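Long-range contact in taurocyamine kinase (Schistosoma mansoni, PDB 4WOD), which reversibly transfers phosphate between ATP and the guanidino compound taurocyamine, giving N-phosphotaurocyamine and ADP in a magnesium-dependent reaction: residues Ala641-Leu650 against Met702-Glu713. The protein carries 4 engineered substitutions. Sequence-based numbering, arbitrary orientation.
Sequences ASVLLKIPKL and MAEGVAKMIEIE
Val-643 and Val-706 meet methyl to methyl, tip to tip, CG2 lying 3.7 Å from CG2, where helix 695-715 packs on the antiparallel sheet of the second phosphagen kinase catalytic domain. Strand 641-646 runs nearly parallel to the helix, at 23°, and sends Ala-641, Val-643 and Leu-645 toward it; Ser-642 points away. The run from Ala-641 to Leu-644 belongs to a predicted ATP-binding site, so the helix packs behind a strand that probably contributes to it. Beta-branched Val-643 suits a strand and offers Val-706 a compact apolar surface, while small Ala-641 leaves room for a methionine methyl. Met-702, unbranched and flexible, bends at chi2 (-88°) and again at chi3, which brings its CE to 3.7 Å from Ala-641 CB and beside Val-643 CG1. Leu-645 forks over the next helical turn: CD2 rests 3.8 Å from Met-709 SD, while CD1 lies 4.0 Å from Ile-710 CG1. Beyond the strand, Leu-650 packs its methyls against Met-709 and Ile-712. Glu-713, though poorly ordered, reaches this turn with CG anti to its backbone N and a bend at chi2 (67°) that turns the carboxylate toward the amides. A carboxylate suits the place because its two oxygens can accept two successive amides: on their syn lone pairs, OE2 takes Lys-649 N at 2.9 Å and OE1 takes Leu-650 N at 2.8 Å.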
loop_
_atom_site.group_PDB
_atom_site.type_symbol
_atom_site.label_atom_id
_atom_site.label_comp_id
_atom_site.label_asym_id
_atom_site.label_seq_id
_atom_site.Cartn_x
_atom_site.Cartn_y
_atom_site.Cartn_z
ATOM N N ALA A 641 25.083 -19.176 -5.237
ATOM C CA ALA A 641 25.895 -19.613 -4.108
ATOM C C ALA A 641 26.553 -18.402 -3.473
ATOM O O ALA A 641 27.054 -17.514 -4.167
ATOM C CB ALA A 641 26.942 -20.603 -4.542
ATOM N N SER A 642 26.600 -18.379 -2.155
ATOM C CA SER A 642 27.064 -17.185 -1.493
ATOM C C SER A 642 27.726 -17.494 -0.172
ATOM O O SER A 642 27.543 -18.576 0.392
ATOM C CB SER A 642 25.898 -16.213 -1.285
ATOM O OG SER A 642 24.969 -16.731 -0.355
ATOM N N VAL A 643 28.518 -16.539 0.304
ATOM C CA VAL A 643 29.109 -16.612 1.636
ATOM C C VAL A 643 28.956 -15.288 2.349
ATOM O O VAL A 643 28.922 -14.231 1.722
ATOM C CB VAL A 643 30.623 -16.972 1.604
ATOM C CG1 VAL A 643 30.830 -18.397 1.131
ATOM C CG2 VAL A 643 31.411 -15.971 0.749
ATOM N N LEU A 644 28.865 -15.352 3.669
ATOM C CA LEU A 644 29.011 -14.164 4.483
ATOM C C LEU A 644 30.498 -14.042 4.840
ATOM O O LEU A 644 31.018 -14.813 5.650
ATOM C CB LEU A 644 28.130 -14.249 5.727
ATOM C CG LEU A 644 27.839 -12.922 6.415
ATOM C CD1 LEU A 644 27.549 -11.849 5.376
ATOM C CD2 LEU A 644 26.665 -13.094 7.346
ATOM N N LEU A 645 31.180 -13.089 4.203
ATOM C CA LEU A 645 32.641 -13.009 4.260
ATOM C C LEU A 645 33.162 -11.810 5.062
ATOM O O LEU A 645 32.761 -10.663 4.827
ATOM C CB LEU A 645 33.208 -12.963 2.840
ATOM C CG LEU A 645 34.726 -13.058 2.659
ATOM C CD1 LEU A 645 35.242 -14.407 3.125
ATOM C CD2 LEU A 645 35.111 -12.807 1.208
ATOM N N LYS A 646 34.066 -12.082 6.000
ATOM C CA LYS A 646 34.735 -11.019 6.756
ATOM C C LYS A 646 36.073 -10.643 6.130
ATOM O O LYS A 646 37.051 -11.380 6.232
ATOM C CB LYS A 646 34.950 -11.436 8.210
ATOM C CG LYS A 646 33.678 -11.835 8.929
ATOM C CD LYS A 646 33.912 -11.971 10.419
ATOM C CE LYS A 646 35.009 -12.965 10.706
ATOM N NZ LYS A 646 35.155 -13.205 12.166
ATOM N N ILE A 647 36.105 -9.493 5.472
ATOM C CA ILE A 647 37.340 -8.993 4.891
ATOM C C ILE A 647 37.551 -7.515 5.236
ATOM O O ILE A 647 37.416 -6.646 4.380
ATOM C CB ILE A 647 37.362 -9.197 3.352
ATOM C CG1 ILE A 647 36.029 -8.791 2.721
ATOM C CG2 ILE A 647 37.652 -10.644 3.013
ATOM C CD1 ILE A 647 36.042 -8.847 1.211
ATOM N N PRO A 648 37.892 -7.229 6.504
ATOM C CA PRO A 648 38.066 -5.858 6.997
ATOM C C PRO A 648 39.102 -5.070 6.197
ATOM O O PRO A 648 38.886 -3.890 5.884
ATOM C CB PRO A 648 38.544 -6.063 8.439
ATOM C CG PRO A 648 38.044 -7.399 8.812
ATOM C CD PRO A 648 38.147 -8.215 7.566
ATOM N N LYS A 649 40.205 -5.729 5.851
ATOM C CA LYS A 649 41.287 -5.067 5.153
ATOM C C LYS A 649 40.845 -4.697 3.751
ATOM O O LYS A 649 40.838 -3.527 3.380
ATOM C CB LYS A 649 42.517 -5.962 5.078
ATOM C CG LYS A 649 43.680 -5.548 5.994
ATOM C CD LYS A 649 44.259 -6.781 6.642
ATOM C CE LYS A 649 44.830 -6.560 8.021
ATOM N NZ LYS A 649 44.708 -7.802 8.838
ATOM N N LEU A 650 40.505 -5.717 2.967
ATOM C CA LEU A 650 40.220 -5.560 1.546
ATOM C C LEU A 650 39.042 -4.624 1.273
ATOM O O LEU A 650 39.037 -3.908 0.269
ATOM C CB LEU A 650 39.962 -6.929 0.921
ATOM C CG LEU A 650 39.408 -6.994 -0.502
ATOM C CD1 LEU A 650 40.320 -6.282 -1.490
ATOM C CD2 LEU A 650 39.248 -8.448 -0.886
ATOM N N MET A 702 32.106 -19.072 -7.632
ATOM C CA MET A 702 32.023 -18.403 -6.338
ATOM C C MET A 702 33.212 -18.812 -5.480
ATOM O O MET A 702 33.927 -17.955 -4.968
ATOM C CB MET A 702 30.708 -18.710 -5.617
ATOM C CG MET A 702 30.542 -17.930 -4.320
ATOM S SD MET A 702 31.263 -18.802 -2.902
ATOM C CE MET A 702 29.966 -19.954 -2.484
ATOM N N ALA A 703 33.429 -20.119 -5.348
ATOM C CA ALA A 703 34.528 -20.648 -4.541
ATOM C C ALA A 703 35.900 -20.083 -4.965
ATOM O O ALA A 703 36.654 -19.580 -4.132
ATOM C CB ALA A 703 34.539 -22.172 -4.604
ATOM N N GLU A 704 36.209 -20.154 -6.256
ATOM C CA GLU A 704 37.469 -19.621 -6.766
ATOM C C GLU A 704 37.597 -18.129 -6.467
ATOM O O GLU A 704 38.666 -17.663 -6.072
ATOM C CB GLU A 704 37.595 -19.864 -8.271
ATOM C CG GLU A 704 37.924 -21.292 -8.641
ATOM C CD GLU A 704 38.259 -21.448 -10.107
ATOM O OE1 GLU A 704 37.406 -21.959 -10.862
ATOM O OE2 GLU A 704 39.376 -21.053 -10.507
ATOM N N GLY A 705 36.506 -17.390 -6.648
ATOM C CA GLY A 705 36.485 -15.969 -6.360
ATOM C C GLY A 705 36.667 -15.647 -4.885
ATOM O O GLY A 705 37.327 -14.671 -4.529
ATOM N N VAL A 706 36.075 -16.466 -4.023
ATOM C CA VAL A 706 36.145 -16.238 -2.589
ATOM C C VAL A 706 37.517 -16.661 -2.076
ATOM O O VAL A 706 38.090 -16.002 -1.210
ATOM C CB VAL A 706 35.012 -16.987 -1.841
ATOM C CG1 VAL A 706 35.261 -17.023 -0.332
ATOM C CG2 VAL A 706 33.656 -16.342 -2.158
ATOM N N ALA A 707 38.051 -17.745 -2.634
ATOM C CA ALA A 707 39.399 -18.210 -2.289
ATOM C C ALA A 707 40.453 -17.162 -2.626
ATOM O O ALA A 707 41.413 -16.964 -1.880
ATOM C CB ALA A 707 39.709 -19.514 -3.002
ATOM N N LYS A 708 40.268 -16.499 -3.762
ATOM C CA LYS A 708 41.115 -15.377 -4.136
ATOM C C LYS A 708 41.037 -14.256 -3.123
ATOM O O LYS A 708 42.059 -13.792 -2.632
ATOM C CB LYS A 708 40.737 -14.843 -5.516
ATOM C CG LYS A 708 41.868 -15.000 -6.521
ATOM C CD LYS A 708 42.730 -13.736 -6.582
ATOM C CE LYS A 708 44.180 -14.059 -6.193
ATOM N NZ LYS A 708 44.727 -15.139 -7.075
ATOM N N MET A 709 39.819 -13.806 -2.841
ATOM C CA MET A 709 39.583 -12.758 -1.850
ATOM C C MET A 709 40.259 -13.045 -0.514
ATOM O O MET A 709 40.916 -12.174 0.053
ATOM C CB MET A 709 38.084 -12.571 -1.622
ATOM C CG MET A 709 37.377 -11.863 -2.746
ATOM S SD MET A 709 35.695 -11.403 -2.301
ATOM C CE MET A 709 35.145 -10.723 -3.855
ATOM N N ILE A 710 40.085 -14.264 -0.015
ATOM C CA ILE A 710 40.644 -14.645 1.275
ATOM C C ILE A 710 42.164 -14.591 1.227
ATOM O O ILE A 710 42.793 -14.036 2.121
ATOM C CB ILE A 710 40.181 -16.053 1.706
ATOM C CG1 ILE A 710 38.690 -16.030 2.066
ATOM C CG2 ILE A 710 40.992 -16.540 2.890
ATOM C CD1 ILE A 710 38.146 -17.356 2.569
ATOM N N GLU A 711 42.758 -15.137 0.173
ATOM C CA GLU A 711 44.208 -15.104 0.080
ATOM C C GLU A 711 44.721 -13.689 -0.201
ATOM O O GLU A 711 45.852 -13.357 0.149
ATOM C CB GLU A 711 44.710 -16.087 -0.977
ATOM C CG GLU A 711 45.271 -17.342 -0.351
ATOM C CD GLU A 711 46.637 -17.106 0.249
ATOM O OE1 GLU A 711 47.151 -15.975 0.130
ATOM O OE2 GLU A 711 47.176 -18.029 0.893
ATOM N N ILE A 712 43.893 -12.853 -0.821
ATOM C CA ILE A 712 44.238 -11.443 -0.971
ATOM C C ILE A 712 44.237 -10.787 0.402
ATOM O O ILE A 712 45.128 -10.005 0.721
ATOM C CB ILE A 712 43.267 -10.683 -1.905
ATOM C CG1 ILE A 712 43.415 -11.161 -3.355
ATOM C CG2 ILE A 712 43.497 -9.178 -1.819
ATOM C CD1 ILE A 712 44.818 -11.074 -3.881
ATOM N N GLU A 713 43.237 -11.133 1.210
ATOM C CA GLU A 713 43.027 -10.529 2.524
ATOM C C GLU A 713 44.199 -10.706 3.485
ATOM O O GLU A 713 44.602 -9.747 4.128
ATOM C CB GLU A 713 41.747 -11.098 3.157
ATOM C CG GLU A 713 41.394 -10.584 4.555
ATOM C CD GLU A 713 41.018 -9.116 4.600
ATOM O OE1 GLU A 713 40.860 -8.483 3.534
ATOM O OE2 GLU A 713 40.858 -8.601 5.723
#